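Local coordinates for fiber protein (Human adenovirus 14, PDB 3F0Y), which forms the trimeric knob of the adenovirus fiber and probably attaches the virus to host cells by engaging the receptor CD46, at residues T44-T48 / T113-F118; F65-T70 / Q188-L194; T150-I154 / W179-P185. All coordinates share one frame. Numbering follows the deposited sequence.

Contact 1: T44-T48 / T113-F118; sequences TLVKT and TNAKSF
The ammonium group of Lys47 is the centre of this contact, which ties a strand of the antiparallel beta-sandwich of the fiber knob to a long loop. Lys47 NZ donates to Ser117 OG at 2.5 Å and to Asn114 O at 3.0 Å. It also donates to a water, 2.9 Å from Lys47 NZ, which in turn hydrogen-bonds Thr113 O at 2.6 Å. Asn114 takes a left-handed backbone conformation (phi/psi 52/52), and a short 3-10 turn at 116-118 follows, with Phe118 N bonded to Ala115 O at 3.1 Å. The fold of this loop brings carbonyl and hydroxyl together as a polar pocket; Ser117 OG also hydrogen-bonds Asp208 OD2, on the C-terminal residue.

To get there, Lys47 leaves the extended strand 44-48 with chi1 m and chi2 to chi4 all t. Lys47 CA lies 6.7 Å from Phe118 CA, the closest CA pair between the two segments. The end of the extended side chain, at CE, passes over one face of the Phe118 ring (chi1 m, chi2 94°). Leu45 and Lys47 direct their CB atoms toward the loop; Val46 points away and packs on Thr48 of the second subunit. Leu45 CB meets Phe118 CD2 at 4.0 Å. In the CH-pi contact, Lys47 CE sits 3.6 Å from the Phe118 ring centroid, 15° off the ring normal.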
loop_
_atom_site.group_PDB
_atom_site.type_symbol
_atom_site.label_atom_id
_atom_site.label_comp_id
_atom_site.label_asym_id
_atom_site.label_seq_id
_atom_site.Cartn_x
_atom_site.Cartn_y
_atom_site.Cartn_z
ATOM N N THR A 44 -4.562 0.980 -13.233
ATOM C CA THR A 44 -4.710 2.395 -12.924
ATOM C C THR A 44 -3.386 2.924 -12.390
ATOM O O THR A 44 -2.886 2.450 -11.366
ATOM C CB THR A 44 -5.820 2.625 -11.878
ATOM O OG1 THR A 44 -7.028 1.992 -12.317
ATOM C CG2 THR A 44 -6.068 4.115 -11.665
ATOM N N LEU A 45 -2.817 3.893 -13.103
ATOM C CA LEU A 45 -1.586 4.554 -12.689
ATOM C C LEU A 45 -1.932 5.970 -12.259
ATOM O O LEU A 45 -2.427 6.758 -13.066
ATOM C CB LEU A 45 -0.584 4.597 -13.844
ATOM C CG LEU A 45 -0.240 3.261 -14.505
ATOM C CD1 LEU A 45 0.620 3.493 -15.733
ATOM C CD2 LEU A 45 0.461 2.329 -13.519
ATOM N N VAL A 46 -1.682 6.288 -10.993
ATOM C CA VAL A 46 -1.961 7.619 -10.467
ATOM C C VAL A 46 -0.672 8.311 -10.045
ATOM O O VAL A 46 0.140 7.738 -9.319
ATOM C CB VAL A 46 -2.922 7.564 -9.271
ATOM C CG1 VAL A 46 -3.209 8.972 -8.758
ATOM C CG2 VAL A 46 -4.213 6.861 -9.664
ATOM N N LYS A 47 -0.495 9.546 -10.506
ATOM C CA LYS A 47 0.654 10.360 -10.120
ATOM C C LYS A 47 0.499 10.835 -8.683
ATOM O O LYS A 47 -0.454 11.543 -8.360
ATOM C CB LYS A 47 0.801 11.563 -11.050
ATOM C CG LYS A 47 1.399 11.205 -12.392
ATOM C CD LYS A 47 1.323 12.363 -13.361
ATOM C CE LYS A 47 2.187 12.096 -14.566
ATOM N NZ LYS A 47 2.000 13.116 -15.630
ATOM N N THR A 48 1.438 10.434 -7.831
ATOM C CA THR A 48 1.411 10.773 -6.411
ATOM C C THR A 48 2.784 11.288 -5.980
ATOM O O THR A 48 3.627 10.528 -5.498
ATOM C CB THR A 48 1.005 9.555 -5.556
ATOM O OG1 THR A 48 1.902 8.468 -5.806
ATOM C CG2 THR A 48 -0.412 9.114 -5.892
ATOM N N THR A 113 -1.732 13.923 -21.653
ATOM C CA THR A 113 -0.841 14.909 -21.054
ATOM C C THR A 113 0.241 14.231 -20.217
ATOM O O THR A 113 -0.067 13.456 -19.308
ATOM C CB THR A 113 -1.618 15.877 -20.140
ATOM O OG1 THR A 113 -2.707 16.460 -20.867
ATOM C CG2 THR A 113 -0.705 16.978 -19.623
ATOM N N ASN A 114 1.500 14.530 -20.531
ATOM C CA ASN A 114 2.644 14.068 -19.745
ATOM C C ASN A 114 2.629 12.555 -19.502
ATOM O O ASN A 114 2.752 12.093 -18.366
ATOM C CB ASN A 114 2.702 14.831 -18.413
ATOM C CG ASN A 114 2.948 16.318 -18.598
ATOM O OD1 ASN A 114 3.627 16.741 -19.536
ATOM N ND2 ASN A 114 2.405 17.123 -17.689
ATOM N N ALA A 115 2.477 11.795 -20.582
ATOM C CA ALA A 115 2.435 10.332 -20.510
ATOM C C ALA A 115 3.745 9.759 -19.974
ATOM O O ALA A 115 3.741 8.782 -19.225
ATOM C CB ALA A 115 2.130 9.744 -21.879
ATOM N N LYS A 116 4.857 10.384 -20.355
ATOM C CA LYS A 116 6.186 9.916 -19.967
ATOM C C LYS A 116 6.398 9.915 -18.451
ATOM O O LYS A 116 7.123 9.071 -17.926
ATOM C CB LYS A 116 7.264 10.769 -20.643
ATOM C CG LYS A 116 8.620 10.099 -20.710
ATOM C CD LYS A 116 9.565 10.824 -21.660
ATOM C CE LYS A 116 10.317 11.933 -20.966
ATOM N NZ LYS A 116 11.404 11.402 -20.098
ATOM N N SER A 117 5.755 10.845 -17.748
ATOM C CA SER A 117 5.900 10.939 -16.294
ATOM C C SER A 117 5.039 9.937 -15.512
ATOM O O SER A 117 5.034 9.961 -14.285
ATOM C CB SER A 117 5.622 12.367 -15.819
ATOM O OG SER A 117 4.412 12.858 -16.355
ATOM N N PHE A 118 4.311 9.071 -16.213
ATOM C CA PHE A 118 3.685 7.903 -15.588
ATOM C C PHE A 118 4.629 6.699 -15.595
ATOM O O PHE A 118 4.363 5.700 -14.931
ATOM C CB PHE A 118 2.391 7.519 -16.311
ATOM C CG PHE A 118 1.249 8.455 -16.050
ATOM C CD1 PHE A 118 0.985 9.512 -16.914
ATOM C CD2 PHE A 118 0.427 8.271 -14.950
ATOM C CE1 PHE A 118 -0.080 10.374 -16.674
ATOM C CE2 PHE A 118 -0.635 9.127 -14.705
ATOM C CZ PHE A 118 -0.890 10.179 -15.567
HETATM O O HOH W 1 -0.506 13.951 -16.763
#

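Contact 2: F65-T70 / Q188-L194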
loop_
_atom_site.group_PDB
_atom_site.type_symbol
_atom_site.label_atom_id
_atom_site.label_comp_id
_atom_site.label_asym_id
_atom_site.label_seq_id
_atom_site.Cartn_x
_atom_site.Cartn_y
_atom_site.Cartn_z
ATOM N N PHE A 65 -8.309 -19.336 -19.755
ATOM C CA PHE A 65 -7.757 -18.471 -18.715
ATOM C C PHE A 65 -8.496 -18.656 -17.392
ATOM O O PHE A 65 -7.869 -18.782 -16.340
ATOM C CB PHE A 65 -7.800 -17.001 -19.132
ATOM C CG PHE A 65 -7.148 -16.082 -18.142
ATOM C CD1 PHE A 65 -5.766 -16.015 -18.049
ATOM C CD2 PHE A 65 -7.914 -15.305 -17.287
ATOM C CE1 PHE A 65 -5.154 -15.176 -17.127
ATOM C CE2 PHE A 65 -7.311 -14.461 -16.360
ATOM C CZ PHE A 65 -5.928 -14.396 -16.284
ATOM N N ASN A 66 -9.824 -18.668 -17.452
ATOM C CA ASN A 66 -10.646 -18.873 -16.263
ATOM C C ASN A 66 -10.412 -20.231 -15.609
ATOM O O ASN A 66 -10.470 -20.352 -14.387
ATOM C CB ASN A 66 -12.133 -18.704 -16.598
ATOM C CG ASN A 66 -12.518 -17.254 -16.819
ATOM O OD1 ASN A 66 -11.879 -16.345 -16.292
ATOM N ND2 ASN A 66 -13.572 -17.031 -17.593
ATOM N N MET A 67 -10.127 -21.242 -16.427
ATOM C CA MET A 67 -9.868 -22.589 -15.919
ATOM C C MET A 67 -8.481 -22.753 -15.294
ATOM O O MET A 67 -8.194 -23.801 -14.717
ATOM C CB MET A 67 -10.072 -23.626 -17.029
ATOM C CG MET A 67 -11.535 -23.864 -17.384
ATOM S SD MET A 67 -12.501 -24.550 -16.024
ATOM C CE MET A 67 -11.774 -26.182 -15.885
ATOM N N LEU A 68 -7.627 -21.732 -15.393
ATOM C CA LEU A 68 -6.325 -21.758 -14.715
ATOM C C LEU A 68 -6.489 -21.905 -13.201
ATOM O O LEU A 68 -5.607 -22.437 -12.527
ATOM C CB LEU A 68 -5.504 -20.504 -15.032
ATOM C CG LEU A 68 -5.062 -20.296 -16.483
ATOM C CD1 LEU A 68 -4.247 -19.018 -16.599
ATOM C CD2 LEU A 68 -4.268 -21.487 -17.012
ATOM N N THR A 69 -7.627 -21.453 -12.676
ATOM C CA THR A 69 -7.947 -21.597 -11.256
ATOM C C THR A 69 -8.070 -23.054 -10.787
ATOM O O THR A 69 -8.083 -23.315 -9.585
ATOM C CB THR A 69 -9.252 -20.847 -10.899
ATOM O OG1 THR A 69 -10.317 -21.295 -11.749
ATOM C CG2 THR A 69 -9.067 -19.344 -11.071
ATOM N N THR A 70 -8.162 -23.998 -11.724
ATOM C CA THR A 70 -8.239 -25.420 -11.380
ATOM C C THR A 70 -6.866 -26.094 -11.253
ATOM O O THR A 70 -6.787 -27.270 -10.895
ATOM C CB THR A 70 -9.079 -26.204 -12.414
ATOM O OG1 THR A 70 -8.420 -26.186 -13.685
ATOM C CG2 THR A 70 -10.469 -25.593 -12.549
ATOM N N GLN A 188 -12.745 -28.416 -11.499
ATOM C CA GLN A 188 -13.277 -28.232 -12.850
ATOM C C GLN A 188 -14.735 -27.770 -12.838
ATOM O O GLN A 188 -15.136 -26.946 -13.662
ATOM C CB GLN A 188 -13.153 -29.528 -13.657
ATOM C CG GLN A 188 -11.736 -29.841 -14.105
ATOM C CD GLN A 188 -11.616 -31.195 -14.782
ATOM O OE1 GLN A 188 -11.055 -31.309 -15.871
ATOM N NE2 GLN A 188 -12.147 -32.229 -14.138
ATOM N N THR A 189 -15.516 -28.298 -11.898
ATOM C CA THR A 189 -16.944 -28.004 -11.814
ATOM C C THR A 189 -17.263 -26.733 -11.015
ATOM O O THR A 189 -18.369 -26.200 -11.130
ATOM C CB THR A 189 -17.718 -29.193 -11.200
ATOM O OG1 THR A 189 -17.213 -29.475 -9.889
ATOM C CG2 THR A 189 -17.572 -30.435 -12.070
ATOM N N SER A 190 -16.309 -26.251 -10.218
ATOM C CA SER A 190 -16.517 -25.066 -9.372
ATOM C C SER A 190 -15.913 -23.779 -9.952
ATOM O O SER A 190 -16.282 -22.681 -9.533
ATOM C CB SER A 190 -15.962 -25.309 -7.963
ATOM O OG SER A 190 -14.554 -25.470 -7.974
ATOM N N ALA A 191 -14.989 -23.908 -10.903
ATOM C CA ALA A 191 -14.375 -22.741 -11.536
ATOM C C ALA A 191 -15.422 -21.917 -12.288
ATOM O O ALA A 191 -16.328 -22.473 -12.910
ATOM C CB ALA A 191 -13.262 -23.169 -12.485
ATOM N N THR A 192 -15.297 -20.595 -12.208
ATOM C CA THR A 192 -16.172 -19.682 -12.937
ATOM C C THR A 192 -15.335 -18.630 -13.660
ATOM O O THR A 192 -15.054 -18.771 -14.851
ATOM C CB THR A 192 -17.196 -19.003 -12.001
ATOM O OG1 THR A 192 -16.510 -18.361 -10.918
ATOM C CG2 THR A 192 -18.170 -20.024 -11.445
ATOM N N THR A 193 -14.921 -17.594 -12.936
ATOM C CA THR A 193 -14.116 -16.521 -13.507
ATOM C C THR A 193 -12.879 -16.291 -12.653
ATOM O O THR A 193 -12.983 -16.127 -11.437
ATOM C CB THR A 193 -14.910 -15.202 -13.588
ATOM O OG1 THR A 193 -16.134 -15.425 -14.296
ATOM C CG2 THR A 193 -14.102 -14.123 -14.307
ATOM N N LEU A 194 -11.715 -16.283 -13.297
ATOM C CA LEU A 194 -10.466 -15.956 -12.624
ATOM C C LEU A 194 -10.398 -14.448 -12.414
ATOM O O LEU A 194 -10.178 -13.690 -13.360
ATOM C CB LEU A 194 -9.263 -16.438 -13.444
ATOM C CG LEU A 194 -7.861 -16.076 -12.939
ATOM C CD1 LEU A 194 -7.761 -16.164 -11.422
ATOM C CD2 LEU A 194 -6.817 -16.971 -13.601
HETATM O O HOH W 2 -12.731 -19.755 -11.200
#
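Leu194 lays CD2 over one face of the Phe65 ring, a CH-pi contact with CD2 4.0 Å from the centroid. The same methyl lies 4.0 Å from Leu68 CB, while Leu194 CD1 meets Thr69 CG2 at 3.5 Å. Here the knob-domain loop between strands 171-180 and 199-204 packs on the short helix and 3-10 segment between strands 51-60 and 73-82; its Thr192 also packs on Lys134 of the second subunit. Farther along, Ala191 CB sits among Thr69 OG1 (3.6 Å), Thr70 CG2 (3.7 Å) and Met67 SD (3.9 Å).

Asn66 OD1 accepts from Leu194 N at 3.0 Å, and one water joins Thr69 OG1 to Thr192 N, 2.9 Å from each. Thr69 OG1 gives its own proton to Asn66 O at 2.8 Å, reaching back from the 3-10 segment 67-70 to the residue before it. Leu194 also has a backbone hydrogen bond with Gly60. Between the two segments, then, the Leu194, Ala191 and Met67 contacts make the interface mainly apolar, with one direct hydrogen bond and one bridging water as its polar links.

Contact 3: T150-I154 / W179-P185; sequences TAFPI and WNTGDAP
Phe152 buries the largest share of this contact, at the open end of the hairpin of strands 151-160 and 171-180, away from its connecting turn, in an antiparallel sheet of the knob. Residues 151-154 are extended. The CB of Phe152 points toward the partner segment, and with chi1 t (-176°) and chi2 89° the ring lies in a cradle made by Trp179, Thr181 and Pro185. Against Trp179 (chi1 p, chi2 85°) it forms a T-shaped stack: the edge of Phe152 meets the face of the indole, with the centroids of the phenyl and five-membered rings 4.8 Å apart and the planes at 83°. Pro185 covers one face of the Phe152 ring in a CH-pi contact, CG 3.6 Å from the centroid, while Thr181 OG1 approaches the edge, 3.5 Å from CZ of Phe152.

Ile154 completes the cluster, CG1 lying 3.8 Å from Trp179 CE3. The CA atoms of Ile154 and Trp179 are 5.4 Å apart, those of Phe152 and Pro185 6.3 Å. Past Asn180 the chain turns back, held by Thr181 OG1 donating to Asp183 O at 2.8 Å. No hydrogen bond joins the two segments; Phe152 and Ile154 bond through their backbones to strand 137-145, whereas Trp179 bonds to Ile74 of strand 73-82.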
loop_
_atom_site.group_PDB
_atom_site.type_symbol
_atom_site.label_atom_id
_atom_site.label_comp_id
_atom_site.label_asym_id
_atom_site.label_seq_id
_atom_site.Cartn_x
_atom_site.Cartn_y
_atom_site.Cartn_z
ATOM N N THR A 150 -13.416 -18.543 0.425
ATOM C CA THR A 150 -12.091 -18.472 1.039
ATOM C C THR A 150 -11.176 -17.638 0.143
ATOM O O THR A 150 -11.406 -17.538 -1.065
ATOM C CB THR A 150 -11.478 -19.869 1.241
ATOM O OG1 THR A 150 -11.321 -20.518 -0.027
ATOM C CG2 THR A 150 -12.364 -20.719 2.142
ATOM N N ALA A 151 -10.146 -17.044 0.740
ATOM C CA ALA A 151 -9.194 -16.209 0.013
ATOM C C ALA A 151 -7.945 -17.010 -0.334
ATOM O O ALA A 151 -7.206 -17.430 0.554
ATOM C CB ALA A 151 -8.824 -14.989 0.841
ATOM N N PHE A 152 -7.719 -17.216 -1.630
ATOM C CA PHE A 152 -6.559 -17.958 -2.117
ATOM C C PHE A 152 -5.430 -16.989 -2.467
ATOM O O PHE A 152 -5.557 -16.216 -3.417
ATOM C CB PHE A 152 -6.941 -18.779 -3.351
ATOM C CG PHE A 152 -5.827 -19.643 -3.871
ATOM C CD1 PHE A 152 -5.647 -20.931 -3.390
ATOM C CD2 PHE A 152 -4.960 -19.166 -4.840
ATOM C CE1 PHE A 152 -4.620 -21.731 -3.869
ATOM C CE2 PHE A 152 -3.932 -19.956 -5.321
ATOM C CZ PHE A 152 -3.761 -21.242 -4.837
ATOM N N PRO A 153 -4.312 -17.037 -1.719
ATOM C CA PRO A 153 -3.232 -16.080 -1.957
ATOM C C PRO A 153 -2.465 -16.347 -3.252
ATOM O O PRO A 153 -2.107 -17.491 -3.541
ATOM C CB PRO A 153 -2.319 -16.274 -0.743
ATOM C CG PRO A 153 -2.545 -17.674 -0.325
ATOM C CD PRO A 153 -3.985 -17.974 -0.628
ATOM N N ILE A 154 -2.228 -15.285 -4.018
ATOM C CA ILE A 154 -1.477 -15.360 -5.267
ATOM C C ILE A 154 -0.262 -14.448 -5.162
ATOM O O ILE A 154 -0.395 -13.287 -4.782
ATOM C CB ILE A 154 -2.341 -14.913 -6.465
ATOM C CG1 ILE A 154 -3.568 -15.818 -6.610
ATOM C CG2 ILE A 154 -1.521 -14.912 -7.753
ATOM C CD1 ILE A 154 -4.530 -15.374 -7.696
ATOM N N TRP A 179 1.162 -18.952 -8.501
ATOM C CA TRP A 179 0.997 -19.717 -7.279
ATOM C C TRP A 179 1.487 -21.147 -7.464
ATOM O O TRP A 179 1.490 -21.676 -8.576
ATOM C CB TRP A 179 -0.453 -19.686 -6.792
ATOM C CG TRP A 179 -1.438 -20.355 -7.692
ATOM C CD1 TRP A 179 -1.755 -21.678 -7.713
ATOM C CD2 TRP A 179 -2.268 -19.726 -8.675
ATOM N NE1 TRP A 179 -2.717 -21.919 -8.661
ATOM C CE2 TRP A 179 -3.053 -20.738 -9.266
ATOM C CE3 TRP A 179 -2.419 -18.407 -9.119
ATOM C CZ2 TRP A 179 -3.977 -20.473 -10.282
ATOM C CZ3 TRP A 179 -3.338 -18.144 -10.129
ATOM C CH2 TRP A 179 -4.103 -19.173 -10.698
ATOM N N ASN A 180 1.926 -21.730 -6.353
ATOM C CA ASN A 180 2.420 -23.100 -6.306
ATOM C C ASN A 180 1.959 -23.726 -4.989
ATOM O O ASN A 180 2.598 -23.542 -3.953
ATOM C CB ASN A 180 3.952 -23.098 -6.416
ATOM C CG ASN A 180 4.558 -24.496 -6.412
ATOM O OD1 ASN A 180 3.860 -25.497 -6.258
ATOM N ND2 ASN A 180 5.874 -24.562 -6.585
ATOM N N THR A 181 0.840 -24.449 -5.038
ATOM C CA THR A 181 0.182 -24.961 -3.837
ATOM C C THR A 181 -0.125 -26.451 -3.924
ATOM O O THR A 181 0.038 -27.069 -4.974
ATOM C CB THR A 181 -1.139 -24.202 -3.594
ATOM O OG1 THR A 181 -1.963 -24.286 -4.766
ATOM C CG2 THR A 181 -0.862 -22.737 -3.282
ATOM N N GLY A 182 -0.565 -27.018 -2.804
ATOM C CA GLY A 182 -0.956 -28.424 -2.736
ATOM C C GLY A 182 -2.376 -28.665 -3.217
ATOM O O GLY A 182 -2.720 -29.777 -3.618
ATOM N N ASP A 183 -3.205 -27.623 -3.162
ATOM C CA ASP A 183 -4.583 -27.683 -3.643
ATOM C C ASP A 183 -4.859 -26.480 -4.541
ATOM O O ASP A 183 -4.466 -25.358 -4.215
ATOM C CB ASP A 183 -5.561 -27.676 -2.465
ATOM C CG ASP A 183 -5.450 -28.921 -1.599
ATOM O OD1 ASP A 183 -5.516 -30.043 -2.149
ATOM O OD2 ASP A 183 -5.310 -28.777 -0.365
ATOM N N ALA A 184 -5.532 -26.716 -5.665
ATOM C CA ALA A 184 -5.897 -25.636 -6.582
ATOM C C ALA A 184 -7.020 -24.779 -5.989
ATOM O O ALA A 184 -7.787 -25.260 -5.154
ATOM C CB ALA A 184 -6.325 -26.204 -7.926
ATOM N N PRO A 185 -7.107 -23.500 -6.402
ATOM C CA PRO A 185 -8.219 -22.622 -6.017
ATOM C C PRO A 185 -9.603 -23.241 -6.237
ATOM O O PRO A 185 -10.486 -23.096 -5.388
ATOM C CB PRO A 185 -8.049 -21.408 -6.936
ATOM C CG PRO A 185 -6.638 -21.409 -7.354
ATOM C CD PRO A 185 -6.109 -22.804 -7.234
#

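How the contacts relate
Contacts 2 and 3 are neighbours, centres 12 Å apart, whereas contact 1 lies on the opposite side of the chain's centre, its centre about 34 and 33 Å from theirs. Along the sequence contacts 1 and 2 interlock, segment 113-118 following 65-70, and contact 3 is nested within the loop closed by contact 2. Contact 1 starts from the sheet containing 39-48 and contact 3 from the one containing 151-160 and 171-180; both segments of contact 2 belong to connections between these sheets. Contacts 2 and 3 meet directly, Thr69 O lying 3.1 Å from Pro185 CD. The contacts thus join loops to the rest of the fold on opposite sides of the subunit's centre.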